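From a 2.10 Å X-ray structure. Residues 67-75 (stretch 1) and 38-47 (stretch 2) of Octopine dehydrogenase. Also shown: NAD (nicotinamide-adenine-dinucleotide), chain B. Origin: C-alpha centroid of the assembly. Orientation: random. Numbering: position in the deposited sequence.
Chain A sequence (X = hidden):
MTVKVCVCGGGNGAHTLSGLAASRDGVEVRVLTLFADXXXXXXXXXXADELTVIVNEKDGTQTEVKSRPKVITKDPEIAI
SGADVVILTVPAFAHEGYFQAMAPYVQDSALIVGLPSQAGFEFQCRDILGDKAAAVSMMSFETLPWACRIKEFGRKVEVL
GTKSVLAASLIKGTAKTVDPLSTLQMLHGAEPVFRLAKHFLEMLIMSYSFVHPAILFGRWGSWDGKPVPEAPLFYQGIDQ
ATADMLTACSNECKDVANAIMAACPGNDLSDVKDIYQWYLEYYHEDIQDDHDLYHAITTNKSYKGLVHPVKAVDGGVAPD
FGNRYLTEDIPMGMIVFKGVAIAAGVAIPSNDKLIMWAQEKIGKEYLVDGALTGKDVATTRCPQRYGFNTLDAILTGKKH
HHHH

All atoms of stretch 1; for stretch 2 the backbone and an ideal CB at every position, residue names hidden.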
# COMPACT_ATOMS: atom_id res chain seq x y z
N SER A 67 -22.14 15.83 5.62
CA SER A 67 -22.48 15.81 4.19
C SER A 67 -23.31 14.58 3.78
O SER A 67 -23.53 13.67 4.58
CB SER A 67 -21.21 15.90 3.33
OG SER A 67 -20.37 14.77 3.53
N ARG A 68 -23.76 14.57 2.52
CA ARG A 68 -24.53 13.45 1.95
C ARG A 68 -24.12 13.13 0.50
O ARG A 68 -24.23 14.00 -0.37
CB ARG A 68 -26.03 13.73 2.02
CG ARG A 68 -26.71 13.29 3.31
CD ARG A 68 -28.18 13.72 3.37
NE ARG A 68 -29.02 13.07 2.35
CZ ARG A 68 -29.65 11.91 2.52
NH1 ARG A 68 -29.56 11.24 3.66
NH2 ARG A 68 -30.39 11.42 1.53
N PRO A 69 -23.66 11.89 0.24
CA PRO A 69 -23.31 11.44 -1.11
C PRO A 69 -24.53 11.30 -2.03
O PRO A 69 -25.66 11.17 -1.55
CB PRO A 69 -22.67 10.06 -0.88
CG PRO A 69 -22.36 10.01 0.59
CD PRO A 69 -23.41 10.84 1.24
N LYS A 70 -24.29 11.32 -3.34
CA LYS A 70 -25.35 11.22 -4.35
C LYS A 70 -26.01 9.83 -4.40
O LYS A 70 -27.24 9.72 -4.42
CB LYS A 70 -24.81 11.63 -5.74
CG LYS A 70 -25.82 11.55 -6.89
CD LYS A 70 -26.77 12.73 -6.91
CE LYS A 70 -27.77 12.63 -8.05
NZ LYS A 70 -28.77 13.73 -8.02
N VAL A 71 -25.18 8.78 -4.43
CA VAL A 71 -25.67 7.40 -4.50
C VAL A 71 -24.68 6.38 -3.90
O VAL A 71 -23.46 6.57 -3.97
CB VAL A 71 -26.08 7.00 -5.97
CG1 VAL A 71 -24.87 6.93 -6.90
CG2 VAL A 71 -26.88 5.70 -5.99
N ILE A 72 -25.22 5.33 -3.28
CA ILE A 72 -24.43 4.21 -2.75
C ILE A 72 -25.00 2.89 -3.30
O ILE A 72 -26.12 2.51 -2.97
CB ILE A 72 -24.42 4.20 -1.19
CG1 ILE A 72 -23.87 5.52 -0.64
CG2 ILE A 72 -23.61 3.01 -0.66
CD1 ILE A 72 -24.19 5.78 0.83
N THR A 73 -24.21 2.20 -4.12
CA THR A 73 -24.71 1.07 -4.93
C THR A 73 -23.68 -0.04 -5.20
O THR A 73 -22.49 0.11 -4.90
CB THR A 73 -25.30 1.58 -6.28
OG1 THR A 73 -25.84 0.49 -7.03
CG2 THR A 73 -24.23 2.30 -7.12
N LYS A 74 -24.16 -1.16 -5.76
CA LYS A 74 -23.29 -2.25 -6.21
C LYS A 74 -23.22 -2.38 -7.74
O LYS A 74 -22.53 -3.26 -8.27
CB LYS A 74 -23.72 -3.59 -5.58
CG LYS A 74 -25.00 -4.20 -6.15
CD LYS A 74 -25.13 -5.67 -5.75
CE LYS A 74 -26.36 -6.32 -6.36
NZ LYS A 74 -27.64 -5.83 -5.76
N ASP A 75 -23.95 -1.50 -8.44
CA ASP A 75 -24.03 -1.52 -9.91
C ASP A 75 -22.95 -0.62 -10.54
O ASP A 75 -22.99 0.60 -10.37
CB ASP A 75 -25.44 -1.08 -10.35
CG ASP A 75 -25.69 -1.25 -11.85
OD1 ASP A 75 -24.75 -1.53 -12.63
OD2 ASP A 75 -26.87 -1.10 -12.26
N UNK A 38 -23.37 -5.27 0.90
CA UNK A 38 -22.89 -4.20 1.79
C UNK A 38 -23.50 -2.82 1.48
O UNK A 38 -23.70 -2.01 2.40
CB UNK A 38 -21.37 -4.11 1.70
N UNK A 39 -23.80 -2.57 0.21
CA UNK A 39 -24.38 -1.29 -0.23
C UNK A 39 -25.81 -1.05 0.29
O UNK A 39 -26.15 0.07 0.69
CB UNK A 39 -24.39 -1.23 -1.76
N UNK A 40 -26.63 -2.10 0.28
CA UNK A 40 -27.99 -2.03 0.82
C UNK A 40 -28.03 -1.84 2.33
O UNK A 40 -28.91 -1.16 2.86
CB UNK A 40 -28.76 -3.30 0.45
N UNK A 41 -27.06 -2.44 3.03
CA UNK A 41 -26.92 -2.29 4.49
C UNK A 41 -26.58 -0.85 4.89
O UNK A 41 -27.10 -0.35 5.89
CB UNK A 41 -25.84 -3.24 5.01
N UNK A 42 -25.70 -0.21 4.12
CA UNK A 42 -25.29 1.18 4.34
C UNK A 42 -26.47 2.15 4.17
O UNK A 42 -26.71 3.01 5.03
CB UNK A 42 -24.16 1.55 3.37
N UNK A 43 -27.22 2.00 3.07
CA UNK A 43 -28.35 2.88 2.74
C UNK A 43 -29.46 2.85 3.80
O UNK A 43 -30.06 3.89 4.12
CB UNK A 43 -28.93 2.48 1.38
N UNK A 44 -29.73 1.66 4.35
CA UNK A 44 -30.80 1.47 5.33
C UNK A 44 -30.45 2.07 6.70
O UNK A 44 -31.32 2.62 7.38
CB UNK A 44 -31.10 -0.02 5.48
N UNK A 45 -29.18 1.97 7.09
CA UNK A 45 -28.70 2.48 8.38
C UNK A 45 -28.63 4.01 8.44
O UNK A 45 -28.88 4.60 9.50
CB UNK A 45 -27.32 1.90 8.68
N UNK A 46 -28.29 4.64 7.32
CA UNK A 46 -28.17 6.11 7.25
C UNK A 46 -29.53 6.81 7.19
O UNK A 46 -29.75 7.81 7.88
CB UNK A 46 -27.34 6.51 6.03
N UNK A 47 -30.43 6.29 6.35
CA UNK A 47 -31.76 6.86 6.18
C UNK A 47 -31.75 8.25 5.56
O UNK A 47 -31.15 8.46 4.50
CB UNK A 47 -32.47 6.92 7.53
PA NAD B . -10.53 -2.07 6.37
O1A NAD B . -10.09 -3.29 7.07
O2A NAD B . -11.30 -1.19 7.27
O5B NAD B . -11.39 -2.45 5.06
C5B NAD B . -12.51 -3.33 5.13
C4B NAD B . -13.28 -3.29 3.81
O4B NAD B . -12.64 -4.09 2.84
C3B NAD B . -14.70 -3.84 3.94
O3B NAD B . -15.64 -2.83 4.22
C2B NAD B . -14.96 -4.50 2.60
O2B NAD B . -15.56 -3.61 1.70
C1B NAD B . -13.57 -4.88 2.10
N9A NAD B . -13.37 -6.32 2.35
C8A NAD B . -12.87 -6.88 3.50
N7A NAD B . -12.85 -8.23 3.36
C5A NAD B . -13.33 -8.53 2.13
C6A NAD B . -13.52 -9.75 1.49
N6A NAD B . -13.45 -10.88 2.19
N1A NAD B . -14.05 -9.77 0.21
C2A NAD B . -14.38 -8.58 -0.43
N3A NAD B . -14.18 -7.38 0.23
C4A NAD B . -13.67 -7.35 1.49
O3 NAD B . -9.22 -1.31 5.77
PN NAD B . -8.86 0.23 6.12
O1N NAD B . -8.72 0.36 7.58
O2N NAD B . -9.80 1.12 5.39
O5D NAD B . -7.38 0.43 5.50
C5D NAD B . -7.08 0.24 4.13
C4D NAD B . -5.57 0.05 3.95
O4D NAD B . -4.85 1.14 4.52
C3D NAD B . -5.08 -1.22 4.62
O3D NAD B . -4.23 -1.92 3.74
C2D NAD B . -4.31 -0.74 5.84
O2D NAD B . -3.21 -1.57 6.13
C1D NAD B . -3.88 0.67 5.45
N1N NAD B . -3.73 1.59 6.60
C2N NAD B . -4.75 1.78 7.51
C3N NAD B . -4.59 2.66 8.59
C7N NAD B . -5.78 3.05 9.43
O7N NAD B . -5.59 3.81 10.51
N7N NAD B . -7.07 2.61 9.07
C4N NAD B . -3.38 3.34 8.74
C5N NAD B . -2.35 3.15 7.81
C6N NAD B . -2.55 2.27 6.75

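Stretch 2 is a helix over positions 38-46, and it packs across the strand of residues 71-73 with the strand and helix axes running roughly antiparallel, at 143°. The CA-to-CB bond of Ile72 points toward the helix, so positions near it must make room for its side chain.

Position 38 points sideways, with nothing of stretch 1 near its CB, but the ribose of NAD lies in the direction of that CB. A polar side chain long enough to accept hydrogen bonds from the ribose hydroxyls would suit. It is Glu38, whose OE1 accepts from NAD O2B at 3.0 Å; OE2 lies 3.1 Å from NAD O3B.

Position 39 points toward the strand where the two backbones come closest, its CA 5.3 Å from the CA of Thr73. The ideal CB already stands 3.7 Å from Thr73 C and 4.0 Å from Lys74 N, leaving little room for further atoms in that direction, so a small residue fits best. It is Ala39, whose CB rests on the strand backbone and lies 4.4 Å from Ile72 CG2.

Position 40 points sideways into open space, yet the amine of Lys74 is within reach of a long side chain. An acid, or a neutral polar residue, would suit. It is Glu40. Its OE2 is 4.4 Å from Lys74 NZ, too far for a salt bridge, and water 1 joins them, donating to Glu40 OE2 at 2.7 Å and accepting from Lys74 NZ at 2.8 Å.

Position 41 is out of reach of stretch 1, which sets no demand; any residue compatible with a helix would do. It is Arg41.

Position 42 points toward Ile72, its ideal CB 4.3 Å from Ile72 CG2. A large apolar or aromatic side chain could cover the isoleucine. It is Trp42, with chi1 in the t well, which lays its indole against the Ile72 methyl: Ile72 CD1 sits 4.0 Å from the centroid of the Trp42 five-membered ring and only 6° off its normal, a CH-pi contact over one face.

Position 43 also points toward the strand, but its ideal CB is 5.2 Å from the nearest atom, Ile72 O. A modest side chain fits, and a polar one could meet the backbone there. It is Thr43, whose OG1 is 3.8 Å from Ile72 O; water 2 accepts from Ile72 N at 3.1 Å and makes a weak hydrogen bond of 3.5 Å with Thr43 OG1.

Positions 44 and 45 are out of reach, so stretch 1 sets no demand on them; they are Lys44 and Ala45.

Position 46 points toward stretch 1 across a wider gap, which a medium or large apolar side chain could help fill. It is Leu46, whose CD2 approaches Arg68 NH1 to 4.5 Å.

Position 47 leaves the helix with positive phi (66°), a conformation favouring glycine, and its ideal CB direction is away from stretch 1. It is Gly47, whose carbonyl O accepts a weak hydrogen bond from Arg68 NH1 at 3.3 Å, near the guanidinium plane.

Stretch 2, residues 38-47: EAERWTKALG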
# COMPACT_ATOMS: atom_id res chain seq x y z
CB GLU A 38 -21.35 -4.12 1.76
CG GLU A 38 -20.72 -3.43 2.97
CD GLU A 38 -19.19 -3.48 2.98
OE1 GLU A 38 -18.57 -3.19 1.93
OE2 GLU A 38 -18.61 -3.81 4.04
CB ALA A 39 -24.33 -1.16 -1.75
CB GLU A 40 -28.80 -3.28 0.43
CG GLU A 40 -29.25 -3.32 -1.03
CD GLU A 40 -30.35 -4.33 -1.29
OE1 GLU A 40 -31.40 -4.28 -0.61
OE2 GLU A 40 -30.18 -5.19 -2.19
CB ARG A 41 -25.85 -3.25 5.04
CG ARG A 41 -26.17 -4.74 4.89
CD ARG A 41 -27.22 -5.22 5.89
NE ARG A 41 -27.24 -6.69 5.98
CZ ARG A 41 -28.25 -7.40 6.49
NH1 ARG A 41 -29.34 -6.80 6.95
NH2 ARG A 41 -28.17 -8.72 6.52
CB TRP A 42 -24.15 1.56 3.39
CG TRP A 42 -23.37 2.83 3.74
CD1 TRP A 42 -23.83 3.92 4.42
CD2 TRP A 42 -22.02 3.14 3.36
NE1 TRP A 42 -22.84 4.87 4.52
CE2 TRP A 42 -21.72 4.42 3.88
CE3 TRP A 42 -21.02 2.45 2.66
CZ2 TRP A 42 -20.47 5.03 3.71
CZ3 TRP A 42 -19.78 3.05 2.49
CH2 TRP A 42 -19.52 4.33 3.01
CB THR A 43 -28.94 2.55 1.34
OG1 THR A 43 -27.88 2.50 0.37
CG2 THR A 43 -29.96 3.60 0.91
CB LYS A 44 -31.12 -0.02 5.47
CG LYS A 44 -32.60 -0.34 5.71
CD LYS A 44 -32.96 -0.32 7.19
CE LYS A 44 -34.44 -0.62 7.39
NZ LYS A 44 -34.81 -0.54 8.83
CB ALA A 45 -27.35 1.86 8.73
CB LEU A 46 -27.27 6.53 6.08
CG LEU A 46 -27.00 8.03 5.85
CD1 LEU A 46 -26.18 8.64 6.99
CD2 LEU A 46 -26.31 8.26 4.52
O HOH W 1 -27.73 -6.00 -2.99
O HOH W 2 -28.10 5.01 -2.06
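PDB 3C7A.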